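Local coordinates for putative uncharacterized protein (Pseudomonas phage 201phi2-1, PDB 3R4V) that is a phage tubulin-like protein of the tubulin family, modelled with guanosine-5'-diphosphate bound, whose own function is uncharacterized, at residues D132-L137 and V272-I277. Sequence-based numbering, arbitrary orientation.
Sequences DTMKTL and VGVVEI
Met134 sets its terminal methyl against Val274, with CE 4.1 Å from CG1, and so bridges two helices of this tubulin-like fold: helix 124-144, on the GDP-binding side of the fold, and the long helix 274-294 near the end of the chain. The backbones stay well apart, 9.2 Å between the CA atoms of Met134 and Val274, and a slender, unbranched methionine suits the span. Its chain does not run out straight; bends at chi2 (-66°) and chi3 (-73°) swing the methyl round until it faces the second helix. There CE also approaches CG2 of Ile277 at a looser 4.5 Å, one helical turn beyond Val274. Two beta-branched residues three positions apart thus offer methyl groups on the same helix face. In Val274, CG1 lies anti to the backbone N (chi1 174°), which carries this branch toward the methionine. The contact is small, about 90 Å² on both sides together, and purely apolar, with no hydrogen bond across it. Strand 208-214 completes the neighbourhood: its Val208 touches Met134 and Leu137, while Ile277 rests on Glu210. Helix 95-108 lies against helix 124-144 through Pro100, which Thr133, Thr136 and Leu137 touch. Threonine is well suited there: its hydroxyl bonds back to a carbonyl one turn earlier, as Thr133 OG1 does to Asn129 O, so the polar group is satisfied within the helix. Asp132 O is gripped twice, by Thr136 N at 2.8 Å and by Thr136 OG1 at 2.9 Å, the two donors arriving from opposite faces of the carbonyl plane.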
loop_
_atom_site.group_PDB
_atom_site.type_symbol
_atom_site.label_atom_id
_atom_site.label_comp_id
_atom_site.label_asym_id
_atom_site.label_seq_id
_atom_site.Cartn_x
_atom_site.Cartn_y
_atom_site.Cartn_z
ATOM N N ASP A 132 -0.293 11.889 6.584
ATOM C CA ASP A 132 -1.572 11.599 7.229
ATOM C C ASP A 132 -2.012 10.154 6.976
ATOM O O ASP A 132 -2.588 9.529 7.843
ATOM C CB ASP A 132 -2.671 12.577 6.805
ATOM C CG ASP A 132 -2.408 13.995 7.261
ATOM O OD1 ASP A 132 -1.611 14.200 8.207
ATOM O OD2 ASP A 132 -3.021 14.908 6.672
ATOM N N THR A 133 -1.719 9.614 5.799
ATOM C CA THR A 133 -2.115 8.241 5.499
ATOM C C THR A 133 -1.253 7.216 6.257
ATOM O O THR A 133 -1.778 6.207 6.759
ATOM C CB THR A 133 -2.127 7.987 3.989
ATOM O OG1 THR A 133 -2.930 9.002 3.368
ATOM C CG2 THR A 133 -2.741 6.636 3.688
ATOM N N MET A 134 0.042 7.490 6.383
ATOM C CA MET A 134 0.896 6.617 7.199
ATOM C C MET A 134 0.404 6.653 8.654
ATOM O O MET A 134 0.313 5.615 9.300
ATOM C CB MET A 134 2.355 7.028 7.118
ATOM C CG MET A 134 3.029 6.665 5.786
ATOM S SD MET A 134 3.147 4.875 5.546
ATOM C CE MET A 134 4.451 4.532 6.732
ATOM N N LYS A 135 0.096 7.852 9.151
ATOM C CA LYS A 135 -0.455 7.993 10.509
ATOM C C LYS A 135 -1.775 7.243 10.655
ATOM O O LYS A 135 -2.018 6.585 11.673
ATOM C CB LYS A 135 -0.655 9.469 10.859
ATOM C CG LYS A 135 0.631 10.193 11.218
ATOM C CD LYS A 135 0.363 11.675 11.490
ATOM C CE LYS A 135 1.629 12.408 11.902
ATOM N NZ LYS A 135 2.034 12.069 13.310
ATOM N N THR A 136 -2.631 7.339 9.636
ATOM C CA THR A 136 -3.863 6.548 9.578
ATOM C C THR A 136 -3.587 5.061 9.765
ATOM O O THR A 136 -4.251 4.391 10.559
ATOM C CB THR A 136 -4.604 6.767 8.225
ATOM O OG1 THR A 136 -5.077 8.121 8.155
ATOM C CG2 THR A 136 -5.789 5.841 8.102
ATOM N N LEU A 137 -2.618 4.530 9.020
ATOM C CA LEU A 137 -2.321 3.104 9.135
ATOM C C LEU A 137 -1.802 2.766 10.536
ATOM O O LEU A 137 -2.121 1.712 11.102
ATOM C CB LEU A 137 -1.341 2.663 8.051
ATOM C CG LEU A 137 -1.944 2.817 6.649
ATOM C CD1 LEU A 137 -0.888 2.474 5.594
ATOM C CD2 LEU A 137 -3.215 1.967 6.436
ATOM N N VAL A 272 11.480 -0.934 12.102
ATOM C CA VAL A 272 12.381 0.153 12.485
ATOM C C VAL A 272 12.580 1.166 11.346
ATOM O O VAL A 272 12.875 2.321 11.591
ATOM C CB VAL A 272 13.731 -0.355 13.042
ATOM C CG1 VAL A 272 14.576 -0.980 11.945
ATOM C CG2 VAL A 272 14.490 0.784 13.698
ATOM N N GLY A 273 12.383 0.734 10.109
ATOM C CA GLY A 273 12.624 1.589 8.956
ATOM C C GLY A 273 11.537 2.640 8.755
ATOM O O GLY A 273 11.732 3.590 7.996
ATOM N N VAL A 274 10.394 2.469 9.416
ATOM C CA VAL A 274 9.278 3.418 9.266
ATOM C C VAL A 274 9.665 4.816 9.758
ATOM O O VAL A 274 9.220 5.820 9.205
ATOM C CB VAL A 274 8.015 2.915 9.980
ATOM C CG1 VAL A 274 6.888 3.974 9.941
ATOM C CG2 VAL A 274 7.530 1.605 9.319
ATOM N N VAL A 275 10.514 4.889 10.783
ATOM C CA VAL A 275 10.962 6.196 11.267
ATOM C C VAL A 275 11.613 7.003 10.146
ATOM O O VAL A 275 11.271 8.167 9.916
ATOM C CB VAL A 275 11.952 6.075 12.425
ATOM C CG1 VAL A 275 12.458 7.462 12.820
ATOM C CG2 VAL A 275 11.308 5.366 13.613
ATOM N N GLU A 276 12.534 6.371 9.432
ATOM C CA GLU A 276 13.239 7.044 8.343
ATOM C C GLU A 276 12.312 7.383 7.184
ATOM O O GLU A 276 12.465 8.430 6.542
ATOM C CB GLU A 276 14.403 6.193 7.838
ATOM C CG GLU A 276 15.148 6.799 6.671
ATOM C CD GLU A 276 16.148 5.835 6.059
ATOM O OE1 GLU A 276 16.936 5.228 6.818
ATOM O OE2 GLU A 276 16.138 5.675 4.817
ATOM N N ILE A 277 11.361 6.499 6.897
ATOM C CA ILE A 277 10.381 6.791 5.861
ATOM C C ILE A 277 9.612 8.070 6.193
ATOM O O ILE A 277 9.443 8.952 5.331
ATOM C CB ILE A 277 9.410 5.609 5.651
ATOM C CG1 ILE A 277 10.139 4.438 4.980
ATOM C CG2 ILE A 277 8.202 6.027 4.844
ATOM C CD1 ILE A 277 9.290 3.177 4.922
#